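Local atomic coordinates of alpha-fucosidase (Bifidobacterium bifidum, PDB entry 2EAB), a protein that probably releases alpha-1,2-linked L-fucose from glycans by hydrolysis, as a 1,2-alpha-L-fucosidase of whose longer chain this is the catalytic part. Residues Leu780-Asn784 with Val814-Arg820; Thr786-Thr790 with Val873-Ala879; Gly844-Lys850 with Ser880-Thr886. All coordinates share one frame. Numbering follows the deposited sequence.

Contact 1: Leu780-Asn784 with Val814-Arg820; sequences LLQSN and VSGLVAR. With EDO (1,2-ethanediol), chain G.
Leu-781 lays its side chain over the base of Leu-817, with Leu-781 CD2 3.8 Å from Leu-817 CB. The same Leu-781 CD2 is 3.6 Å from Val-818 O, and Leu-781 CD2 is 4.2 Å from Ala-819 CB. The segments Leu-780-Asn-784 and Val-814-Arg-820 run almost exactly parallel, 2° apart end to end. Their CA atoms lie 8.2 Å apart at Leu-780 and Val-814 and converge to 5.6 Å at Ser-783 and Ala-819. Leu-781 leaves helix 767-780 for extended angles (-157/127), with chi1 t and chi2 p. Leu-780 (m, t) also points toward the other segment, its CD1 4.1 Å from Val-814 CG1 and its CB 4.3 Å from Leu-817 CD1. In strand 812-819, Gly-816 (93/6) and Leu-817 (m, t) form a G1 beta bulge opposite Val-825; at those angles a CB on residue 816 would strike the preceding carbonyl.

In this apolar seam leucine and valine fill the space between two sheets that share no backbone bonds here. Beyond it, Ser-783 OG (chi1 p) accepts a straight bond from Arg-820 N (3.0 Å) and a weak one from Arg-820 NH1 (2.9 Å). One water joins Ser-783 OG to Val-818 O; another joins Ser-783 N, Asn-784 OD1 and Arg-820 NH1. Asn-784 CB covers one guanidinium face, and Arg-820 NH2 donates to O1 of an ethanediol (3.0 Å), probably from the crystallisation liquor.

Salt bridges to Glu-517 and Glu-520, the latter a calcium ligand in another structure of this protein, balance the buried guanidinium charge and tie Arg-820 to the helical part, while Ser-783 OG and water meet its NH1.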
loop_
_atom_site.group_PDB
_atom_site.type_symbol
_atom_site.label_atom_id
_atom_site.label_comp_id
_atom_site.label_asym_id
_atom_site.label_seq_id
_atom_site.Cartn_x
_atom_site.Cartn_y
_atom_site.Cartn_z
ATOM N N LEU A 780 3.135 -8.710 -16.570
ATOM C CA LEU A 780 4.344 -8.637 -17.385
ATOM C C LEU A 780 5.518 -9.413 -16.806
ATOM O O LEU A 780 6.434 -9.794 -17.546
ATOM C CB LEU A 780 4.739 -7.180 -17.623
ATOM C CG LEU A 780 3.640 -6.289 -18.212
ATOM C CD1 LEU A 780 4.151 -4.869 -18.346
ATOM C CD2 LEU A 780 3.140 -6.814 -19.556
ATOM N N LEU A 781 5.484 -9.658 -15.497
ATOM C CA LEU A 781 6.587 -10.297 -14.792
ATOM C C LEU A 781 6.083 -10.943 -13.515
ATOM O O LEU A 781 5.431 -10.283 -12.703
ATOM C CB LEU A 781 7.666 -9.262 -14.444
ATOM C CG LEU A 781 8.798 -9.743 -13.532
ATOM C CD1 LEU A 781 9.662 -10.794 -14.225
ATOM C CD2 LEU A 781 9.649 -8.581 -13.071
ATOM N N GLN A 782 6.379 -12.223 -13.334
ATOM C CA GLN A 782 6.167 -12.871 -12.044
ATOM C C GLN A 782 7.478 -13.484 -11.593
ATOM O O GLN A 782 8.326 -13.828 -12.422
ATOM C CB GLN A 782 5.045 -13.911 -12.123
ATOM C CG GLN A 782 3.666 -13.257 -12.118
ATOM C CD GLN A 782 2.535 -14.165 -12.562
ATOM O OE1 GLN A 782 2.555 -15.374 -12.323
ATOM N NE2 GLN A 782 1.528 -13.577 -13.203
ATOM N N SER A 783 7.656 -13.617 -10.282
ATOM C CA SER A 783 8.895 -14.182 -9.765
ATOM C C SER A 783 8.715 -14.892 -8.428
ATOM O O SER A 783 9.679 -15.068 -7.687
ATOM C CB SER A 783 9.992 -13.109 -9.679
ATOM O OG SER A 783 9.658 -12.073 -8.767
ATOM N N ASN A 784 7.486 -15.314 -8.138
ATOM C CA ASN A 784 7.158 -15.901 -6.840
ATOM C C ASN A 784 7.079 -17.418 -6.827
ATOM O O ASN A 784 6.960 -18.015 -5.753
ATOM C CB ASN A 784 5.813 -15.373 -6.348
ATOM C CG ASN A 784 4.655 -15.911 -7.166
ATOM O OD1 ASN A 784 4.548 -15.615 -8.353
ATOM N ND2 ASN A 784 3.800 -16.713 -6.549
ATOM N N VAL A 814 8.615 -2.873 -21.794
ATOM C CA VAL A 814 8.706 -2.373 -20.433
ATOM C C VAL A 814 10.164 -2.501 -20.004
ATOM O O VAL A 814 10.868 -3.418 -20.443
ATOM C CB VAL A 814 7.739 -3.136 -19.479
ATOM C CG1 VAL A 814 8.141 -4.605 -19.321
ATOM C CG2 VAL A 814 7.638 -2.445 -18.115
ATOM N N SER A 815 10.621 -1.568 -19.178
ATOM C CA SER A 815 11.969 -1.630 -18.647
ATOM C C SER A 815 11.954 -1.226 -17.188
ATOM O O SER A 815 11.144 -0.390 -16.772
ATOM C CB SER A 815 12.920 -0.737 -19.451
ATOM O OG SER A 815 12.534 0.622 -19.391
ATOM N N GLY A 816 12.839 -1.838 -16.411
ATOM C CA GLY A 816 13.055 -1.414 -15.039
ATOM C C GLY A 816 12.243 -2.112 -13.967
ATOM O O GLY A 816 12.297 -1.702 -12.809
ATOM N N LEU A 817 11.484 -3.145 -14.325
ATOM C CA LEU A 817 10.804 -3.944 -13.303
ATOM C C LEU A 817 11.834 -4.744 -12.518
ATOM O O LEU A 817 12.965 -4.918 -12.982
ATOM C CB LEU A 817 9.766 -4.875 -13.927
ATOM C CG LEU A 817 8.671 -4.202 -14.757
ATOM C CD1 LEU A 817 7.653 -5.233 -15.210
ATOM C CD2 LEU A 817 7.978 -3.068 -13.992
ATOM N N VAL A 818 11.461 -5.221 -11.333
ATOM C CA VAL A 818 12.387 -5.982 -10.510
ATOM C C VAL A 818 11.782 -7.338 -10.187
ATOM O O VAL A 818 10.592 -7.440 -9.841
ATOM C CB VAL A 818 12.780 -5.224 -9.211
ATOM C CG1 VAL A 818 13.897 -5.955 -8.481
ATOM C CG2 VAL A 818 13.225 -3.808 -9.528
ATOM N N ALA A 819 12.614 -8.370 -10.329
ATOM C CA ALA A 819 12.270 -9.737 -9.967
ATOM C C ALA A 819 12.972 -10.145 -8.683
ATOM O O ALA A 819 14.066 -9.663 -8.365
ATOM C CB ALA A 819 12.652 -10.687 -11.090
ATOM N N ARG A 820 12.330 -11.046 -7.954
ATOM C CA ARG A 820 12.924 -11.633 -6.765
ATOM C C ARG A 820 14.301 -12.227 -7.084
ATOM O O ARG A 820 14.542 -12.734 -8.186
ATOM C CB ARG A 820 11.977 -12.664 -6.159
ATOM C CG ARG A 820 10.751 -12.003 -5.540
ATOM C CD ARG A 820 9.760 -13.029 -5.032
ATOM N NE ARG A 820 8.489 -12.448 -4.596
ATOM C CZ ARG A 820 7.480 -12.168 -5.417
ATOM N NH1 ARG A 820 7.603 -12.386 -6.723
ATOM N NH2 ARG A 820 6.350 -11.668 -4.931
HETATM C C1 EDO G . 3.124 -10.084 -5.355
HETATM O O1 EDO G . 3.905 -10.793 -6.441
HETATM C C2 EDO G . 3.778 -8.654 -5.212
HETATM O O2 EDO G . 5.177 -8.853 -4.889
HETATM O O HOH W 1 5.290 -12.699 -8.745
HETATM O O HOH W 2 8.745 -9.814 -10.011
#

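Contact 2: Thr786-Thr790 with Val873-Ala879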
loop_
_atom_site.group_PDB
_atom_site.type_symbol
_atom_site.label_atom_id
_atom_site.label_comp_id
_atom_site.label_asym_id
_atom_site.label_seq_id
_atom_site.Cartn_x
_atom_site.Cartn_y
_atom_site.Cartn_z
ATOM N N THR A 786 7.909 -21.633 -7.831
ATOM C CA THR A 786 8.989 -22.613 -7.840
ATOM C C THR A 786 8.716 -23.625 -8.944
ATOM O O THR A 786 7.626 -24.196 -9.027
ATOM C CB THR A 786 9.111 -23.309 -6.475
ATOM O OG1 THR A 786 9.518 -22.346 -5.496
ATOM C CG2 THR A 786 10.133 -24.440 -6.514
ATOM N N PHE A 787 9.715 -23.815 -9.799
ATOM C CA PHE A 787 9.678 -24.726 -10.940
ATOM C C PHE A 787 10.349 -26.028 -10.532
ATOM O O PHE A 787 11.369 -26.016 -9.835
ATOM C CB PHE A 787 10.457 -24.070 -12.081
ATOM C CG PHE A 787 10.427 -24.813 -13.396
ATOM C CD1 PHE A 787 9.512 -24.465 -14.381
ATOM C CD2 PHE A 787 11.379 -25.788 -13.682
ATOM C CE1 PHE A 787 9.523 -25.108 -15.615
ATOM C CE2 PHE A 787 11.394 -26.435 -14.913
ATOM C CZ PHE A 787 10.466 -26.093 -15.878
ATOM N N THR A 788 9.779 -27.146 -10.967
ATOM C CA THR A 788 10.391 -28.452 -10.725
ATOM C C THR A 788 10.577 -29.154 -12.055
ATOM O O THR A 788 9.596 -29.461 -12.733
ATOM C CB THR A 788 9.529 -29.330 -9.797
ATOM O OG1 THR A 788 9.269 -28.620 -8.583
ATOM C CG2 THR A 788 10.244 -30.638 -9.464
ATOM N N ASP A 789 11.826 -29.405 -12.441
ATOM C CA ASP A 789 12.055 -30.109 -13.700
ATOM C C ASP A 789 11.774 -31.603 -13.536
ATOM O O ASP A 789 11.534 -32.071 -12.426
ATOM C CB ASP A 789 13.427 -29.787 -14.334
ATOM C CG ASP A 789 14.605 -30.405 -13.602
ATOM O OD1 ASP A 789 14.448 -31.391 -12.854
ATOM O OD2 ASP A 789 15.727 -29.884 -13.796
ATOM N N THR A 790 11.771 -32.352 -14.636
ATOM C CA THR A 790 11.390 -33.770 -14.560
ATOM C C THR A 790 12.400 -34.632 -13.791
ATOM O O THR A 790 12.071 -35.741 -13.363
ATOM C CB THR A 790 11.133 -34.391 -15.943
ATOM O OG1 THR A 790 12.307 -34.252 -16.744
ATOM C CG2 THR A 790 9.963 -33.719 -16.642
ATOM N N VAL A 873 16.067 -26.502 -18.862
ATOM C CA VAL A 873 15.412 -27.517 -18.039
ATOM C C VAL A 873 13.913 -27.491 -18.328
ATOM O O VAL A 873 13.362 -26.441 -18.663
ATOM C CB VAL A 873 15.705 -27.339 -16.521
ATOM C CG1 VAL A 873 17.199 -27.483 -16.251
ATOM C CG2 VAL A 873 15.187 -25.997 -16.002
ATOM N N THR A 874 13.263 -28.643 -18.203
ATOM C CA THR A 874 11.873 -28.787 -18.615
ATOM C C THR A 874 11.091 -29.583 -17.580
ATOM O O THR A 874 11.604 -30.543 -17.007
ATOM C CB THR A 874 11.792 -29.447 -20.018
ATOM O OG1 THR A 874 12.587 -28.685 -20.935
ATOM C CG2 THR A 874 10.366 -29.494 -20.541
ATOM N N ASN A 875 9.852 -29.161 -17.330
ATOM C CA ASN A 875 8.976 -29.889 -16.423
ATOM C C ASN A 875 8.056 -30.866 -17.159
ATOM O O ASN A 875 8.077 -30.953 -18.394
ATOM C CB ASN A 875 8.205 -28.942 -15.483
ATOM C CG ASN A 875 7.120 -28.142 -16.185
ATOM O OD1 ASN A 875 6.717 -28.440 -17.310
ATOM N ND2 ASN A 875 6.624 -27.119 -15.498
ATOM N N ALA A 876 7.264 -31.606 -16.387
ATOM C CA ALA A 876 6.412 -32.658 -16.934
ATOM C C ALA A 876 5.360 -32.152 -17.913
ATOM O O ALA A 876 4.879 -32.912 -18.754
ATOM C CB ALA A 876 5.767 -33.454 -15.812
ATOM N N ASP A 877 4.996 -30.878 -17.813
ATOM C CA ASP A 877 4.042 -30.328 -18.773
ATOM C C ASP A 877 4.688 -29.560 -19.924
ATOM O O ASP A 877 4.007 -28.836 -20.650
ATOM C CB ASP A 877 2.962 -29.487 -18.095
ATOM C CG ASP A 877 1.733 -29.308 -18.976
ATOM O OD1 ASP A 877 1.326 -30.282 -19.653
ATOM O OD2 ASP A 877 1.180 -28.189 -19.005
ATOM N N GLY A 878 5.993 -29.729 -20.097
ATOM C CA GLY A 878 6.691 -29.153 -21.242
ATOM C C GLY A 878 7.037 -27.678 -21.146
ATOM O O GLY A 878 7.390 -27.066 -22.153
ATOM N N ALA A 879 6.927 -27.097 -19.953
ATOM C CA ALA A 879 7.410 -25.732 -19.729
ATOM C C ALA A 879 8.911 -25.784 -19.485
ATOM O O ALA A 879 9.400 -26.711 -18.843
ATOM C CB ALA A 879 6.697 -25.089 -18.548
HETATM O O HOH W 3 7.357 -26.730 -12.597
HETATM O O HOH W 4 8.246 -31.772 -13.621
#
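The second segment is the tip of a beta hairpin, a type I turn with a G1 bulge linking strands 871-874 and 880-884, and it packs against the end of the small hairpin strand 786-788. Val-873, still in its strand, turns its side chain toward Phe-787, with CG2 4.0 Å from the ring's CE2; the branched aliphatic suits both strand and ring. Thr-874 offers its carbonyl: Thr-790 N donates to Thr-874 O at 3.0 Å, the one direct hydrogen bond across the contact. Asn-875 then organises the turn. Its OD1 accepts from Ala-879 N (3.0 Å) and, weakly, from Asp-877 N (3.0 Å), while its ND2 shares a water with Thr-788 N. Ala-876 donates from its N to a second water, held also by Thr-788 O, and its small CB lies beside the Thr-790 methyl (Ala-876 CB to Thr-790 CG2, 4.3 Å). After Asp-877, Gly-878 takes the positive phi (80°) that this bulge needs, its N bonded to Asn-875 O at 3.0 Å. Ala-879 closes the hairpin: its O accepts from Asn-875 N (2.9 Å) and lies 3.2 Å from CZ, at the edge of the Phe-787 ring.

Contact 3: Gly844-Lys850 with Ser880-Thr886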
loop_
_atom_site.group_PDB
_atom_site.type_symbol
_atom_site.label_atom_id
_atom_site.label_comp_id
_atom_site.label_asym_id
_atom_site.label_seq_id
_atom_site.Cartn_x
_atom_site.Cartn_y
_atom_site.Cartn_z
ATOM N N GLY A 844 24.127 -11.161 -8.509
ATOM C CA GLY A 844 24.878 -12.324 -8.994
ATOM C C GLY A 844 24.252 -13.675 -8.690
ATOM O O GLY A 844 24.937 -14.702 -8.716
ATOM N N LYS A 845 22.952 -13.698 -8.408
ATOM C CA LYS A 845 22.274 -14.960 -8.139
ATOM C C LYS A 845 22.064 -15.743 -9.434
ATOM O O LYS A 845 22.011 -15.165 -10.517
ATOM C CB LYS A 845 20.941 -14.722 -7.416
ATOM C CG LYS A 845 21.051 -13.919 -6.101
ATOM C CD LYS A 845 21.929 -14.603 -5.041
ATOM C CE LYS A 845 22.340 -13.642 -3.916
ATOM N NZ LYS A 845 21.210 -13.166 -3.061
ATOM N N GLN A 846 21.953 -17.062 -9.316
ATOM C CA GLN A 846 21.652 -17.895 -10.468
ATOM C C GLN A 846 20.384 -17.402 -11.153
ATOM O O GLN A 846 19.386 -17.128 -10.483
ATOM C CB GLN A 846 21.452 -19.339 -10.036
ATOM C CG GLN A 846 21.160 -20.266 -11.192
ATOM C CD GLN A 846 20.858 -21.673 -10.749
ATOM O OE1 GLN A 846 19.931 -21.917 -9.972
ATOM N NE2 GLN A 846 21.637 -22.614 -11.245
ATOM N N ALA A 847 20.440 -17.276 -12.476
ATOM C CA ALA A 847 19.257 -16.948 -13.262
ATOM C C ALA A 847 18.511 -18.206 -13.682
ATOM O O ALA A 847 19.122 -19.200 -14.076
ATOM C CB ALA A 847 19.620 -16.116 -14.472
ATOM N N ALA A 848 17.187 -18.151 -13.576
ATOM C CA ALA A 848 16.308 -19.213 -14.041
ATOM C C ALA A 848 15.113 -18.495 -14.641
ATOM O O ALA A 848 14.348 -17.842 -13.919
ATOM C CB ALA A 848 15.900 -20.126 -12.894
ATOM N N VAL A 849 14.990 -18.568 -15.965
ATOM C CA VAL A 849 14.075 -17.704 -16.701
ATOM C C VAL A 849 13.060 -18.505 -17.511
ATOM O O VAL A 849 13.436 -19.296 -18.387
ATOM C CB VAL A 849 14.853 -16.741 -17.636
ATOM C CG1 VAL A 849 13.900 -15.783 -18.327
ATOM C CG2 VAL A 849 15.913 -15.967 -16.858
ATOM N N LYS A 850 11.778 -18.296 -17.202
ATOM C CA LYS A 850 10.676 -18.789 -18.016
ATOM C C LYS A 850 10.252 -17.661 -18.936
ATOM O O LYS A 850 10.204 -16.499 -18.521
ATOM C CB LYS A 850 9.494 -19.191 -17.131
ATOM C CG LYS A 850 8.379 -19.920 -17.873
ATOM C CD LYS A 850 7.238 -20.327 -16.951
ATOM C CE LYS A 850 6.155 -21.057 -17.730
ATOM N NZ LYS A 850 5.024 -21.473 -16.851
ATOM N N SER A 880 9.631 -24.790 -20.005
ATOM C CA SER A 880 11.089 -24.752 -19.894
ATOM C C SER A 880 11.624 -23.476 -19.253
ATOM O O SER A 880 11.012 -22.404 -19.365
ATOM C CB SER A 880 11.739 -24.925 -21.268
ATOM O OG SER A 880 11.578 -26.246 -21.753
ATOM N N LEU A 881 12.767 -23.611 -18.585
ATOM C CA LEU A 881 13.556 -22.473 -18.123
ATOM C C LEU A 881 14.929 -22.480 -18.772
ATOM O O LEU A 881 15.488 -23.544 -19.069
ATOM C CB LEU A 881 13.768 -22.512 -16.608
ATOM C CG LEU A 881 12.615 -22.730 -15.639
ATOM C CD1 LEU A 881 13.164 -22.669 -14.230
ATOM C CD2 LEU A 881 11.523 -21.697 -15.816
ATOM N N LEU A 882 15.466 -21.281 -18.973
ATOM C CA LEU A 882 16.887 -21.081 -19.228
ATOM C C LEU A 882 17.569 -20.831 -17.895
ATOM O O LEU A 882 17.160 -19.942 -17.141
ATOM C CB LEU A 882 17.096 -19.874 -20.136
ATOM C CG LEU A 882 16.744 -20.068 -21.608
ATOM C CD1 LEU A 882 16.495 -18.729 -22.280
ATOM C CD2 LEU A 882 17.847 -20.838 -22.333
ATOM N N VAL A 883 18.597 -21.618 -17.600
ATOM C CA VAL A 883 19.300 -21.530 -16.329
ATOM C C VAL A 883 20.759 -21.190 -16.584
ATOM O O VAL A 883 21.449 -21.902 -17.321
ATOM C CB VAL A 883 19.194 -22.854 -15.528
ATOM C CG1 VAL A 883 19.957 -22.758 -14.211
ATOM C CG2 VAL A 883 17.734 -23.209 -15.270
ATOM N N PHE A 884 21.235 -20.111 -15.972
ATOM C CA PHE A 884 22.609 -19.666 -16.180
ATOM C C PHE A 884 23.164 -18.913 -14.989
ATOM O O PHE A 884 22.415 -18.305 -14.218
ATOM C CB PHE A 884 22.756 -18.853 -17.481
ATOM C CG PHE A 884 21.803 -17.684 -17.610
ATOM C CD1 PHE A 884 22.238 -16.385 -17.349
ATOM C CD2 PHE A 884 20.490 -17.872 -18.038
ATOM C CE1 PHE A 884 21.370 -15.296 -17.496
ATOM C CE2 PHE A 884 19.617 -16.793 -18.176
ATOM C CZ PHE A 884 20.059 -15.506 -17.911
ATOM N N ASP A 885 24.480 -18.982 -14.829
ATOM C CA ASP A 885 25.179 -18.184 -13.834
ATOM C C ASP A 885 25.121 -16.721 -14.212
ATOM O O ASP A 885 25.087 -16.376 -15.388
ATOM C CB ASP A 885 26.651 -18.595 -13.749
ATOM C CG ASP A 885 26.845 -19.999 -13.211
ATOM O OD1 ASP A 885 25.937 -20.543 -12.548
ATOM O OD2 ASP A 885 27.930 -20.564 -13.458
ATOM N N THR A 886 25.119 -15.859 -13.202
ATOM C CA THR A 886 25.251 -14.431 -13.446
ATOM C C THR A 886 26.295 -13.816 -12.529
ATOM O O THR A 886 26.727 -14.424 -11.543
ATOM C CB THR A 886 23.924 -13.654 -13.248
ATOM O OG1 THR A 886 23.627 -13.553 -11.852
ATOM C CG2 THR A 886 22.763 -14.294 -13.996
HETATM O O HOH W 5 23.743 -22.122 -13.105
#
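The shortest polar link is the hydroxyl of Thr-886, whose OG1 donates to Lys-845 O at 2.6 Å while also hydrogen-bonded to Ser-841 OG. Inward from it run the backbone bonds: Ala-847 N to Phe-884 O (2.8 Å), Phe-884 N to Ala-847 O (3.0 Å), Val-849 N to Leu-882 O (2.8 Å) and Leu-882 N to Val-849 O (2.9 Å). Ala-848 and Val-883 form the non-hydrogen-bonded pair between the hydrogen-bonded pairs Ala-847/Phe-884 and Val-849/Leu-882, their CA atoms 4.4 Å apart, and CA-H...O contacts such as Val-883 CA to Ala-847 O (3.2 Å) fill the ladder. Outside it, one water joins Gln-846 NE2 to Asp-885 OD1, polar side chains at home on the exposed margin.

Strands 847-851 and 880-884 are thus antiparallel neighbours in the mixed sheet of the family 95 C-terminal beta domain; the axes of 847-850 and 880-884 lie 157° apart. Ala-847, Val-849, Leu-882 and Phe-884 share one face, where Leu-839 of the facing sheet packs on Ala-847, Val-849 and Phe-884. With chi1 p, the Phe-884 ring swings back over its partner strand: Ala-847 CB sits 3.6 Å from the ring centroid in a CH-pi contact that a bulkier residue would obstruct, and Val-849 CG2 lies 4.0 Å from Phe-884 CE2. On the opposite face Ala-848 CB meets Leu-881 CD1 at 4.0 Å and Val-883 CG2 at 4.3 Å, and Tyr-795 packs on all three residues.

In the fold
All three contacts draw on one mixed sheet of the C-terminal beta domain. Contact 1 supplies one outermost strand, 781-782, and contact 2 the other, 871-874, whereas contact 3 pairs two inner neighbours. Contacts 2 and 3 share a hairpin and touch directly: Leu-881 N lies 2.9 Å from Val-873 O, and Phe-787 CG lies 3.6 Å from Leu-881 CD1. Contact 1 is wholly buried, close to the helical part, and combines leucine packing with a neutralised arginine. Contact 3, partly buried, depends mainly on backbone pairing, with apolar side chains on both faces. Contact 2 lies at the surface: one buried aromatic ring, and otherwise waters and a turn.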